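Local coordinates for Lin1840 protein (Listeria innocua serovar 6a, PDB 4ZOC) that probably hydrolyses terminal, non-reducing beta-D-glucosyl residues with release of beta-D-glucose, as a family 3 beta-glucosidase of beta-1,2-glucan metabolism, at residues V92-G95 with P101-L104; D140-P145 with M151-E156. The protein carries 2 engineered substitutions. All blocks are in the same frame, centred on the assembly; numbering follows the deposited sequence.

Interaction 1. Residues V92-G95 with P101-L104; sequences VIHG and PIPL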
loop_
_atom_site.group_PDB
_atom_site.type_symbol
_atom_site.label_atom_id
_atom_site.label_comp_id
_atom_site.label_asym_id
_atom_site.label_seq_id
_atom_site.Cartn_x
_atom_site.Cartn_y
_atom_site.Cartn_z
ATOM N N VAL A 92 -11.948 -27.712 1.465
ATOM C CA VAL A 92 -12.113 -28.144 0.093
ATOM C C VAL A 92 -12.136 -26.915 -0.785
ATOM O O VAL A 92 -13.134 -26.274 -0.966
ATOM C CB VAL A 92 -13.316 -29.128 -0.059
ATOM C CG1 VAL A 92 -13.189 -29.856 -1.379
ATOM C CG2 VAL A 92 -13.353 -29.975 1.218
ATOM N N ILE A 93 -10.950 -26.570 -1.289
ATOM C CA ILE A 93 -10.688 -25.212 -1.825
ATOM C C ILE A 93 -10.755 -25.214 -3.328
ATOM O O ILE A 93 -11.324 -24.313 -3.956
ATOM C CB ILE A 93 -9.323 -24.688 -1.350
ATOM C CG1 ILE A 93 -9.204 -24.825 0.214
ATOM C CG2 ILE A 93 -9.033 -23.284 -1.919
ATOM C CD1 ILE A 93 -10.405 -24.211 0.956
ATOM N N HIS A 94 -10.135 -26.184 -3.918
ATOM C CA HIS A 94 -10.180 -26.344 -5.397
ATOM C C HIS A 94 -10.127 -27.801 -5.735
ATOM O O HIS A 94 -9.424 -28.244 -6.680
ATOM C CB HIS A 94 -9.080 -25.535 -6.108
ATOM C CG HIS A 94 -7.685 -25.863 -5.660
ATOM N ND1 HIS A 94 -6.807 -26.569 -6.439
ATOM C CD2 HIS A 94 -6.992 -25.508 -4.564
ATOM C CE1 HIS A 94 -5.656 -26.711 -5.814
ATOM N NE2 HIS A 94 -5.750 -26.097 -4.657
ATOM N N GLY A 95 -10.947 -28.549 -5.017
ATOM C CA GLY A 95 -11.045 -29.974 -5.256
ATOM C C GLY A 95 -10.708 -30.764 -4.007
ATOM O O GLY A 95 -9.948 -30.282 -3.100
ATOM N N PRO A 101 -7.842 -26.723 -10.988
ATOM C CA PRO A 101 -6.923 -25.539 -10.917
ATOM C C PRO A 101 -7.176 -24.735 -9.671
ATOM O O PRO A 101 -8.331 -24.660 -9.139
ATOM C CB PRO A 101 -7.216 -24.776 -12.221
ATOM C CG PRO A 101 -7.700 -25.850 -13.157
ATOM C CD PRO A 101 -8.475 -26.824 -12.295
ATOM N N ILE A 102 -6.082 -24.166 -9.168
ATOM C CA ILE A 102 -6.166 -23.184 -8.038
ATOM C C ILE A 102 -7.148 -22.067 -8.339
ATOM O O ILE A 102 -7.378 -21.759 -9.490
ATOM C CB ILE A 102 -4.800 -22.584 -7.640
ATOM C CG1 ILE A 102 -4.070 -21.892 -8.817
ATOM C CG2 ILE A 102 -3.957 -23.616 -6.964
ATOM C CD1 ILE A 102 -2.924 -21.000 -8.401
ATOM N N PRO A 103 -7.783 -21.485 -7.293
ATOM C CA PRO A 103 -8.787 -20.501 -7.618
ATOM C C PRO A 103 -8.360 -19.329 -8.541
ATOM O O PRO A 103 -9.187 -18.873 -9.326
ATOM C CB PRO A 103 -9.255 -20.050 -6.235
ATOM C CG PRO A 103 -9.139 -21.311 -5.436
ATOM C CD PRO A 103 -7.889 -21.923 -5.909
ATOM N N LEU A 104 -7.129 -18.828 -8.399
ATOM C CA LEU A 104 -6.654 -17.685 -9.210
ATOM C C LEU A 104 -6.696 -18.115 -10.682
ATOM O O LEU A 104 -7.047 -17.344 -11.526
ATOM C CB LEU A 104 -5.265 -17.283 -8.748
ATOM C CG LEU A 104 -4.799 -15.964 -9.379
ATOM C CD1 LEU A 104 -5.836 -14.847 -9.325
ATOM C CD2 LEU A 104 -3.483 -15.538 -8.819
#

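Interaction 2. Residues D140-P145 with M151-E156; sequences DLVRDP and MESTGE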
loop_
_atom_site.group_PDB
_atom_site.type_symbol
_atom_site.label_atom_id
_atom_site.label_comp_id
_atom_site.label_asym_id
_atom_site.label_seq_id
_atom_site.Cartn_x
_atom_site.Cartn_y
_atom_site.Cartn_z
ATOM N N ASP A 140 -11.682 -12.788 -0.981
ATOM C CA ASP A 140 -10.895 -11.600 -0.630
ATOM C C ASP A 140 -10.353 -11.028 -1.936
ATOM O O ASP A 140 -9.620 -11.710 -2.729
ATOM C CB ASP A 140 -9.737 -11.992 0.319
ATOM C CG ASP A 140 -10.235 -12.758 1.542
ATOM O OD1 ASP A 140 -11.370 -12.523 2.016
ATOM O OD2 ASP A 140 -9.521 -13.638 2.015
ATOM N N LEU A 141 -10.682 -9.760 -2.184
ATOM C CA LEU A 141 -10.133 -9.018 -3.314
ATOM C C LEU A 141 -8.630 -8.864 -3.107
ATOM O O LEU A 141 -8.182 -8.594 -1.972
ATOM C CB LEU A 141 -10.785 -7.624 -3.357
ATOM C CG LEU A 141 -10.427 -6.714 -4.534
ATOM C CD1 LEU A 141 -11.145 -7.258 -5.729
ATOM C CD2 LEU A 141 -10.849 -5.309 -4.225
ATOM N N VAL A 142 -7.882 -9.139 -4.178
ATOM C CA VAL A 142 -6.443 -9.067 -4.148
ATOM C C VAL A 142 -5.896 -8.098 -5.206
ATOM O O VAL A 142 -6.274 -8.147 -6.410
ATOM C CB VAL A 142 -5.795 -10.457 -4.253
ATOM C CG1 VAL A 142 -6.094 -11.264 -3.018
ATOM C CG2 VAL A 142 -6.206 -11.243 -5.527
ATOM N N ARG A 143 -4.967 -7.258 -4.751
ATOM C CA ARG A 143 -4.215 -6.347 -5.619
ATOM C C ARG A 143 -2.681 -6.485 -5.409
ATOM O O ARG A 143 -1.941 -5.689 -5.988
ATOM C CB ARG A 143 -4.620 -4.940 -5.345
ATOM C CG ARG A 143 -6.029 -4.610 -5.730
ATOM C CD ARG A 143 -6.378 -3.226 -5.190
ATOM N NE ARG A 143 -7.691 -2.811 -5.689
ATOM C CZ ARG A 143 -8.299 -1.675 -5.363
ATOM N NH1 ARG A 143 -7.717 -0.833 -4.551
ATOM N NH2 ARG A 143 -9.499 -1.383 -5.859
ATOM N N ASP A 144 -2.236 -7.455 -4.595
ATOM C CA ASP A 144 -0.852 -7.515 -4.119
ATOM C C ASP A 144 -0.367 -8.950 -4.203
ATOM O O ASP A 144 -0.578 -9.773 -3.326
ATOM C CB ASP A 144 -0.739 -6.933 -2.700
ATOM C CG ASP A 144 0.698 -6.793 -2.244
ATOM O OD1 ASP A 144 1.619 -7.437 -2.878
ATOM O OD2 ASP A 144 0.908 -6.069 -1.230
ATOM N N PRO A 145 0.318 -9.281 -5.303
ATOM C CA PRO A 145 0.798 -10.612 -5.481
ATOM C C PRO A 145 1.959 -11.057 -4.596
ATOM O O PRO A 145 2.371 -12.236 -4.679
ATOM C CB PRO A 145 1.164 -10.643 -6.954
ATOM C CG PRO A 145 1.435 -9.270 -7.334
ATOM C CD PRO A 145 0.617 -8.383 -6.428
ATOM N N MET A 151 -3.492 -17.028 -4.457
ATOM C CA MET A 151 -3.853 -18.256 -5.196
ATOM C C MET A 151 -5.281 -18.709 -4.906
ATOM O O MET A 151 -5.836 -19.459 -5.670
ATOM C CB MET A 151 -2.910 -19.407 -4.846
ATOM C CG MET A 151 -2.852 -19.744 -3.325
ATOM S SD MET A 151 -2.986 -21.496 -2.918
ATOM C CE MET A 151 -4.613 -21.846 -3.529
ATOM N N GLU A 152 -5.819 -18.277 -3.775
ATOM C CA GLU A 152 -7.179 -18.656 -3.294
ATOM C C GLU A 152 -8.273 -17.786 -3.832
ATOM O O GLU A 152 -9.421 -18.136 -3.696
ATOM C CB GLU A 152 -7.234 -18.615 -1.772
ATOM C CG GLU A 152 -6.325 -19.616 -1.080
ATOM C CD GLU A 152 -6.122 -19.209 0.356
ATOM O OE1 GLU A 152 -7.097 -19.270 1.134
ATOM O OE2 GLU A 152 -4.964 -18.883 0.715
ATOM N N SER A 153 -7.920 -16.611 -4.348
ATOM C CA SER A 153 -8.857 -15.614 -4.812
ATOM C C SER A 153 -8.999 -15.758 -6.302
ATOM O O SER A 153 -8.110 -16.293 -6.927
ATOM C CB SER A 153 -8.285 -14.218 -4.466
ATOM O OG SER A 153 -9.180 -13.170 -4.958
ATOM N N THR A 154 -10.077 -15.190 -6.901
ATOM C CA THR A 154 -10.179 -15.127 -8.316
ATOM C C THR A 154 -9.586 -13.842 -8.880
ATOM O O THR A 154 -9.720 -13.628 -10.120
ATOM C CB THR A 154 -11.638 -15.446 -8.825
ATOM O OG1 THR A 154 -12.640 -14.624 -8.155
ATOM C CG2 THR A 154 -11.943 -16.954 -8.547
ATOM N N GLY A 155 -9.018 -12.941 -8.045
ATOM C CA GLY A 155 -8.207 -11.840 -8.595
ATOM C C GLY A 155 -8.616 -10.423 -8.166
ATOM O O GLY A 155 -9.211 -10.204 -7.074
ATOM N N GLU A 156 -8.277 -9.463 -9.025
ATOM C CA GLU A 156 -8.384 -8.070 -8.676
ATOM C C GLU A 156 -9.752 -7.366 -9.007
ATOM O O GLU A 156 -9.960 -6.156 -8.703
ATOM C CB GLU A 156 -7.228 -7.296 -9.336
ATOM C CG GLU A 156 -7.458 -7.004 -10.805
ATOM C CD GLU A 156 -6.235 -6.453 -11.480
ATOM O OE1 GLU A 156 -5.101 -6.860 -11.063
ATOM O OE2 GLU A 156 -6.395 -5.615 -12.440
HETATM O O HOH W 1 -9.058 -3.921 -7.890
#

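Interaction 1. Residues V92-G95 with P101-L104
His94 lays its imidazole against Ile102, whose CG2 methyl sits over one ring face in a CH-pi contact, 4.0 Å from the ring centroid and 22° off the normal. The methyl is offset toward the rim and comes closest to His94 CE1, at 3.7 Å. The two side chains run side by side and point the same way. At the root of the ring, His94 CB meets the carbonyl oxygen Pro101 O at 3.2 Å, while Pro103 CD packs against the same CB at 3.8 Å, its side chain crossing that of the histidine at about a right angle. Beyond it, Ile93 CG2 touches Pro103 CG at 4.0 Å. His94 holds CG between its backbone N and carbonyl carbon (chi1 57°), which turns the ring onto residues 101-103.

These residues flank a five-residue connection after barrel strand 87-90, with Ile102 as N-cap of helix 103-108. Both imidazole nitrogens are engaged outside the two segments: ND1 bonds to Phe100 O at the loop end, and NE2 to Gly408 O, next to the glucose-pocket residue Trp409. A second, backbone bond between His94 and Phe100 reinforces the loop closure. The ring is thus held at both nitrogens and backed on one face, which should fix its rotation.

Two carbonyl acceptors at the two nitrogens would favour an imidazole protonated on both and positively charged. Such a charge could partly compensate Pro101 O, a buried oxygen without a hydrogen-bond partner that lies 3.6 Å from His94 ND1.

Interaction 2. Residues D140-P145 with M151-E156
Ser153 OG works in both directions at once: it donates to Asp140 O across the contact at 2.7 Å and accepts from Gly155 N, two residues on, at 3.1 Å. The second bond, nearly straight at 173°, defines an ST turn in the loop after strand 133-134 of the TIM barrel. Ser153 has OG anti to its backbone N (chi1 178°), carrying the hydroxyl across to Asp140, where it lies tilted 26° from the carbonyl plane. One buried hydroxyl therefore pins the Asp140 carbonyl to the turn.

Val142 fits beside this site, its CG2 methyl lying 3.6 Å from Ser153 OG and close to Gly155 O. Its backbone N makes a weak, straight hydrogen bond of 3.4 Å to Gly155 O, which also accepts from Asn161 ND2 of helix 158-173. In the other direction, Glu156 CA approaches Val142 O at 3.1 Å as a CA-H...O contact, and Glu156 CB lies alongside the same oxygen. The methyl Leu141 CD1 rests on Glu156 O at 3.4 Å.

Two of the carboxylates, those of Asp140 and Glu156, are held by residues outside the two segments. Asp140 is bonded to Tyr223 OH and His192 ND1, whereas the carboxylate of Glu156 takes the backbone N of Tyr565 and of Ser553, anchoring the loop to the C-terminal domain. Arg143, in a cation-pi contact with Tyr564, closes the far end through a single water. That water sits in plane at the guanidinium edge, accepts from Arg143 NE at 2.8 Å and donates to Glu156 O.

Overall arrangement
Interaction 1 comes first along the chain, closing the short loop between barrel strand 87-90 and helix 103-108. Interaction 2 follows in series and folds the connection between strand 133-134 and helix 158-173 back on itself, so the two loops neither nest nor cross. They leave neighbouring parallel strands of the barrel, and their second segments meet: Leu104 N probably bonds to Met151 O at 3.1 Å, while Pro103 packs against the backbone of Met151 and Glu152. Both loops also reach the C-terminal domain, 101-104 through a backbone bond between Ile102 and Phe527, and 151-156 through Ser551, tying the barrel to it.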